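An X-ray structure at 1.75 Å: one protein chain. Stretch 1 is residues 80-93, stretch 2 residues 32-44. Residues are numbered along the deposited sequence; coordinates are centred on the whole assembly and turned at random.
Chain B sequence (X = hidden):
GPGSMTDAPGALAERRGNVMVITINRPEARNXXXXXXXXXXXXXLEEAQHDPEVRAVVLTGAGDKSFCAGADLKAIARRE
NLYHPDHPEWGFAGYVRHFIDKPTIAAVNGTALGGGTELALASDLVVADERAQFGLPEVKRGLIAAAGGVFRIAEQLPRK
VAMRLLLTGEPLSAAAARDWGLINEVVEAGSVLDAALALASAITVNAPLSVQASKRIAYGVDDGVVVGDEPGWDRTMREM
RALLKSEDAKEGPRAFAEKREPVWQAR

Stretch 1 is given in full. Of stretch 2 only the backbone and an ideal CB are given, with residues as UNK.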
# COMPACT_ATOMS: atom_id res chain seq x y z
N GLU B 80 -22.24 -26.66 2.51
CA GLU B 80 -21.41 -27.38 3.46
C GLU B 80 -20.31 -26.43 3.92
O GLU B 80 -19.82 -25.64 3.11
CB GLU B 80 -20.77 -28.55 2.72
CG GLU B 80 -20.14 -29.61 3.57
CD GLU B 80 -19.55 -30.71 2.71
OE1 GLU B 80 -18.31 -30.77 2.59
OE2 GLU B 80 -20.33 -31.50 2.15
N ASN B 81 -19.92 -26.49 5.19
CA ASN B 81 -18.88 -25.58 5.68
C ASN B 81 -17.53 -26.07 5.18
O ASN B 81 -17.29 -27.28 5.12
CB ASN B 81 -18.86 -25.48 7.20
CG ASN B 81 -20.16 -24.95 7.78
OD1 ASN B 81 -20.83 -24.09 7.19
ND2 ASN B 81 -20.52 -25.44 8.96
N LEU B 82 -16.67 -25.12 4.84
CA LEU B 82 -15.36 -25.45 4.28
C LEU B 82 -14.30 -25.45 5.35
O LEU B 82 -13.21 -26.00 5.16
CB LEU B 82 -15.02 -24.48 3.16
CG LEU B 82 -16.03 -24.54 1.99
CD1 LEU B 82 -15.58 -23.64 0.86
CD2 LEU B 82 -16.27 -25.96 1.48
N TYR B 83 -14.63 -24.86 6.49
CA TYR B 83 -13.67 -24.59 7.54
C TYR B 83 -13.41 -25.80 8.44
O TYR B 83 -14.04 -26.84 8.28
CB TYR B 83 -14.10 -23.35 8.34
CG TYR B 83 -15.45 -23.43 9.05
CD1 TYR B 83 -15.62 -24.21 10.19
CD2 TYR B 83 -16.54 -22.67 8.61
CE1 TYR B 83 -16.84 -24.28 10.86
CE2 TYR B 83 -17.78 -22.73 9.28
CZ TYR B 83 -17.92 -23.54 10.41
OH TYR B 83 -19.12 -23.62 11.09
N HIS B 84 -12.44 -25.66 9.34
CA HIS B 84 -12.16 -26.70 10.33
C HIS B 84 -13.39 -26.78 11.21
O HIS B 84 -13.76 -25.79 11.82
CB HIS B 84 -10.95 -26.30 11.18
CG HIS B 84 -10.43 -27.38 12.08
ND1 HIS B 84 -11.23 -28.12 12.92
CD2 HIS B 84 -9.16 -27.79 12.31
CE1 HIS B 84 -10.48 -28.97 13.60
NE2 HIS B 84 -9.22 -28.79 13.25
N PRO B 85 -14.05 -27.96 11.27
CA PRO B 85 -15.33 -27.97 12.00
C PRO B 85 -15.26 -27.56 13.47
O PRO B 85 -16.27 -27.11 14.01
CB PRO B 85 -15.81 -29.43 11.90
CG PRO B 85 -14.85 -30.16 11.06
CD PRO B 85 -13.71 -29.27 10.68
N ASP B 86 -14.11 -27.75 14.12
CA ASP B 86 -13.96 -27.35 15.53
C ASP B 86 -13.34 -25.98 15.76
O ASP B 86 -13.24 -25.52 16.91
CB ASP B 86 -13.15 -28.40 16.24
CG ASP B 86 -13.85 -29.71 16.27
OD1 ASP B 86 -15.11 -29.74 16.17
OD2 ASP B 86 -13.14 -30.71 16.38
N HIS B 87 -12.95 -25.33 14.67
CA HIS B 87 -12.25 -24.06 14.72
C HIS B 87 -12.76 -23.13 13.63
O HIS B 87 -12.01 -22.75 12.72
CB HIS B 87 -10.75 -24.29 14.59
CG HIS B 87 -10.14 -24.95 15.78
ND1 HIS B 87 -10.02 -24.31 17.00
CD2 HIS B 87 -9.63 -26.19 15.96
CE1 HIS B 87 -9.46 -25.12 17.87
NE2 HIS B 87 -9.20 -26.27 17.26
N PRO B 88 -14.05 -22.72 13.72
CA PRO B 88 -14.55 -21.81 12.72
C PRO B 88 -13.76 -20.50 12.69
O PRO B 88 -13.68 -19.84 11.65
CB PRO B 88 -16.00 -21.56 13.18
CG PRO B 88 -15.98 -21.83 14.62
CD PRO B 88 -15.06 -22.98 14.77
N GLU B 89 -13.17 -20.14 13.83
CA GLU B 89 -12.44 -18.88 13.97
C GLU B 89 -11.19 -18.85 13.10
O GLU B 89 -10.65 -17.76 12.86
CB GLU B 89 -12.08 -18.58 15.43
CG GLU B 89 -10.94 -19.40 16.03
CD GLU B 89 -11.35 -20.80 16.44
OE1 GLU B 89 -12.47 -21.22 16.09
OE2 GLU B 89 -10.55 -21.47 17.12
N TRP B 90 -10.71 -20.00 12.62
CA TRP B 90 -9.52 -20.03 11.75
C TRP B 90 -9.85 -19.77 10.27
O TRP B 90 -8.94 -19.62 9.44
CB TRP B 90 -8.79 -21.36 11.86
CG TRP B 90 -8.14 -21.60 13.19
CD1 TRP B 90 -7.87 -20.68 14.16
CD2 TRP B 90 -7.68 -22.86 13.70
NE1 TRP B 90 -7.27 -21.28 15.24
CE2 TRP B 90 -7.14 -22.62 14.98
CE3 TRP B 90 -7.66 -24.16 13.19
CZ2 TRP B 90 -6.58 -23.63 15.76
CZ3 TRP B 90 -7.11 -25.16 13.96
CH2 TRP B 90 -6.59 -24.90 15.23
N GLY B 91 -11.13 -19.76 9.95
CA GLY B 91 -11.59 -19.54 8.59
C GLY B 91 -11.23 -20.63 7.59
O GLY B 91 -10.89 -21.77 7.94
N PHE B 92 -11.28 -20.22 6.32
CA PHE B 92 -11.06 -21.08 5.16
C PHE B 92 -9.74 -21.82 5.25
O PHE B 92 -8.72 -21.23 5.54
CB PHE B 92 -11.09 -20.17 3.94
CG PHE B 92 -10.97 -20.87 2.63
CD1 PHE B 92 -12.10 -21.40 2.01
CD2 PHE B 92 -9.77 -20.87 1.93
CE1 PHE B 92 -12.02 -21.98 0.76
CE2 PHE B 92 -9.68 -21.45 0.69
CZ PHE B 92 -10.82 -22.01 0.10
N ALA B 93 -9.81 -23.14 5.06
CA ALA B 93 -8.65 -24.05 5.06
C ALA B 93 -7.99 -24.17 6.43
O ALA B 93 -6.89 -24.69 6.54
CB ALA B 93 -7.60 -23.64 3.96
N UNK B 32 -8.64 -28.73 -4.04
CA UNK B 32 -9.69 -27.82 -3.59
C UNK B 32 -9.93 -27.99 -2.10
O UNK B 32 -9.78 -29.08 -1.54
CB UNK B 32 -10.99 -28.06 -4.37
N UNK B 33 -10.29 -26.89 -1.46
CA UNK B 33 -10.48 -26.88 -0.01
C UNK B 33 -11.85 -27.39 0.39
O UNK B 33 -12.88 -26.89 -0.06
CB UNK B 33 -10.28 -25.47 0.54
N UNK B 34 -11.84 -28.39 1.27
CA UNK B 34 -13.03 -28.79 2.01
C UNK B 34 -12.69 -28.91 3.51
O UNK B 34 -11.54 -28.66 3.93
CB UNK B 34 -13.58 -30.11 1.47
N UNK B 35 -13.68 -29.31 4.30
CA UNK B 35 -13.48 -29.46 5.75
C UNK B 35 -12.32 -30.39 6.15
O UNK B 35 -11.63 -30.12 7.13
CB UNK B 35 -14.77 -29.99 6.38
N UNK B 36 -12.11 -31.47 5.40
CA UNK B 36 -11.01 -32.41 5.67
C UNK B 36 -9.62 -31.75 5.49
O UNK B 36 -8.70 -31.97 6.29
CB UNK B 36 -11.13 -33.62 4.75
N UNK B 37 -9.47 -30.94 4.44
CA UNK B 37 -8.24 -30.19 4.22
C UNK B 37 -8.06 -29.19 5.37
O UNK B 37 -6.97 -29.06 5.93
CB UNK B 37 -8.27 -29.47 2.87
N UNK B 38 -9.14 -28.52 5.76
CA UNK B 38 -9.06 -27.55 6.84
C UNK B 38 -8.60 -28.16 8.16
O UNK B 38 -7.89 -27.53 8.92
CB UNK B 38 -10.42 -26.88 7.03
N UNK B 39 -9.02 -29.39 8.41
CA UNK B 39 -8.59 -30.10 9.61
C UNK B 39 -7.10 -30.36 9.60
O UNK B 39 -6.41 -30.09 10.58
CB UNK B 39 -9.35 -31.42 9.75
N UNK B 40 -6.61 -30.87 8.47
CA UNK B 40 -5.20 -31.18 8.32
C UNK B 40 -4.31 -29.96 8.43
O UNK B 40 -3.29 -29.98 9.11
CB UNK B 40 -4.96 -31.87 6.97
N UNK B 41 -4.69 -28.90 7.73
CA UNK B 41 -3.89 -27.68 7.70
C UNK B 41 -3.93 -26.95 9.05
O UNK B 41 -2.89 -26.57 9.61
CB UNK B 41 -4.39 -26.75 6.59
N UNK B 42 -5.14 -26.78 9.57
CA UNK B 42 -5.35 -26.08 10.83
C UNK B 42 -4.66 -26.77 11.99
O UNK B 42 -3.98 -26.12 12.78
CB UNK B 42 -6.85 -25.96 11.12
N UNK B 43 -4.80 -28.08 12.12
CA UNK B 43 -4.12 -28.78 13.22
C UNK B 43 -2.59 -28.68 13.11
O UNK B 43 -1.90 -28.50 14.12
CB UNK B 43 -4.54 -30.25 13.24
N UNK B 44 -2.06 -28.80 11.89
CA UNK B 44 -0.61 -28.72 11.65
C UNK B 44 -0.07 -27.33 11.99
O UNK B 44 0.98 -27.19 12.61
CB UNK B 44 -0.29 -29.06 10.19

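Position 32 makes no contact with stretch 1; it is Ala 32. At position 33 CA-to-CB points toward stretch 1, and the ideal CB lies 3.5 Å from Phe 92 CZ and 4.7 Å from Ala 93 CB. An apolar side chain of moderate size would suit. The residue is Ile 33, whose CG2 sits over the face of the Phe 92 ring, 4.2 Å from its centroid, and 3.9 Å from Ala 93 CB.

Position 34 directs its CB away and immediately precedes the helix, a place that favours Asn, Asp, Ser or Thr. Asn 34 caps the helix: its OD1 accepts from the backbone N of position 37 at 3.0 Å. At position 35 the CB stands 3.7 Å from Tyr 83 O and 3.9 Å from Asn 81 O, so a small residue fits easily. It is Ala 35, whose N donates to a water (3.0 Å) that in turn donates to Glu 80 OE1 and Asn 81 O. Positions 36 and 37 have no CB contact with stretch 1 and admit many residues; they are Ala 36 and Val 37.

Position 38 points toward stretch 1 at close quarters: its CB is 3.3 Å from His 84 N and 3.5 Å from Leu 82 O. Little room remains, and the carbonyl of Leu 82 calls for a donor, so Ser is apt, with Ala or Cys as small alternatives. Ser 38, in rotamer m, donates from OG to Leu 82 O across a short 2.5 Å.

The CB at position 39 points sideways, 4.4 Å from His 84 NE2, which suits a branched or longer aliphatic chain. Ile 39 lays CG1 over the face of the His 84 ring, 4.0 Å from its centroid, and 3.5 Å from Pro 85 CD. Position 40 faces away; it is Gly 40.

At position 41 the sideways CB is already 3.2 Å from Ala 93 O, favouring a compact apolar group; Val 41 brings CG1 equally close. Position 42 is the most restrictive: an ideal CB would clash with Trp 90 CE3 at 2.9 Å and crowd His 84 CD2 at 3.2 Å. Glycine is indicated, and Gly 42 lets the helix pack against both rings.

From position 43 a side chain could reach His 84 NE2, 4.9 Å from the ideal CB, so an acceptor such as Asp, Asn or Glu would serve. Asp 43 accepts through OD1 from His 84 NE2 at 2.8 Å. Position 44 is out of reach; it is Ala 44.

Stretch 2 32-44: AINAAVSIGVGDA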
# COMPACT_ATOMS: atom_id res chain seq x y z
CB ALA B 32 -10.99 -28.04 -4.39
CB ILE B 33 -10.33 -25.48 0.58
CG1 ILE B 33 -8.98 -24.89 0.21
CG2 ILE B 33 -10.46 -25.52 2.11
CD1 ILE B 33 -7.78 -25.76 0.61
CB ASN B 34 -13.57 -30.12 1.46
CG ASN B 34 -12.63 -31.29 1.70
OD1 ASN B 34 -11.63 -31.17 2.39
ND2 ASN B 34 -12.96 -32.44 1.12
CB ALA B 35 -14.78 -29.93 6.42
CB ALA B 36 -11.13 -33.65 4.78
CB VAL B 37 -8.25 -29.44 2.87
CG1 VAL B 37 -6.99 -28.57 2.72
CG2 VAL B 37 -8.41 -30.43 1.68
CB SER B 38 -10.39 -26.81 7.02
OG SER B 38 -10.76 -26.17 5.81
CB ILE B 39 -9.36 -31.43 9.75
CG1 ILE B 39 -10.79 -31.14 10.19
CG2 ILE B 39 -8.68 -32.35 10.77
CD1 ILE B 39 -11.76 -32.31 9.99
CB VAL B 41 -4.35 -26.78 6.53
CG1 VAL B 41 -3.73 -25.37 6.66
CG2 VAL B 41 -4.04 -27.43 5.15
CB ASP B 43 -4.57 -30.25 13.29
CG ASP B 43 -6.03 -30.41 13.70
OD1 ASP B 43 -6.69 -29.43 14.12
OD2 ASP B 43 -6.52 -31.56 13.61
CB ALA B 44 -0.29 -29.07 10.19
O HOH W 1 -16.54 -29.30 3.52
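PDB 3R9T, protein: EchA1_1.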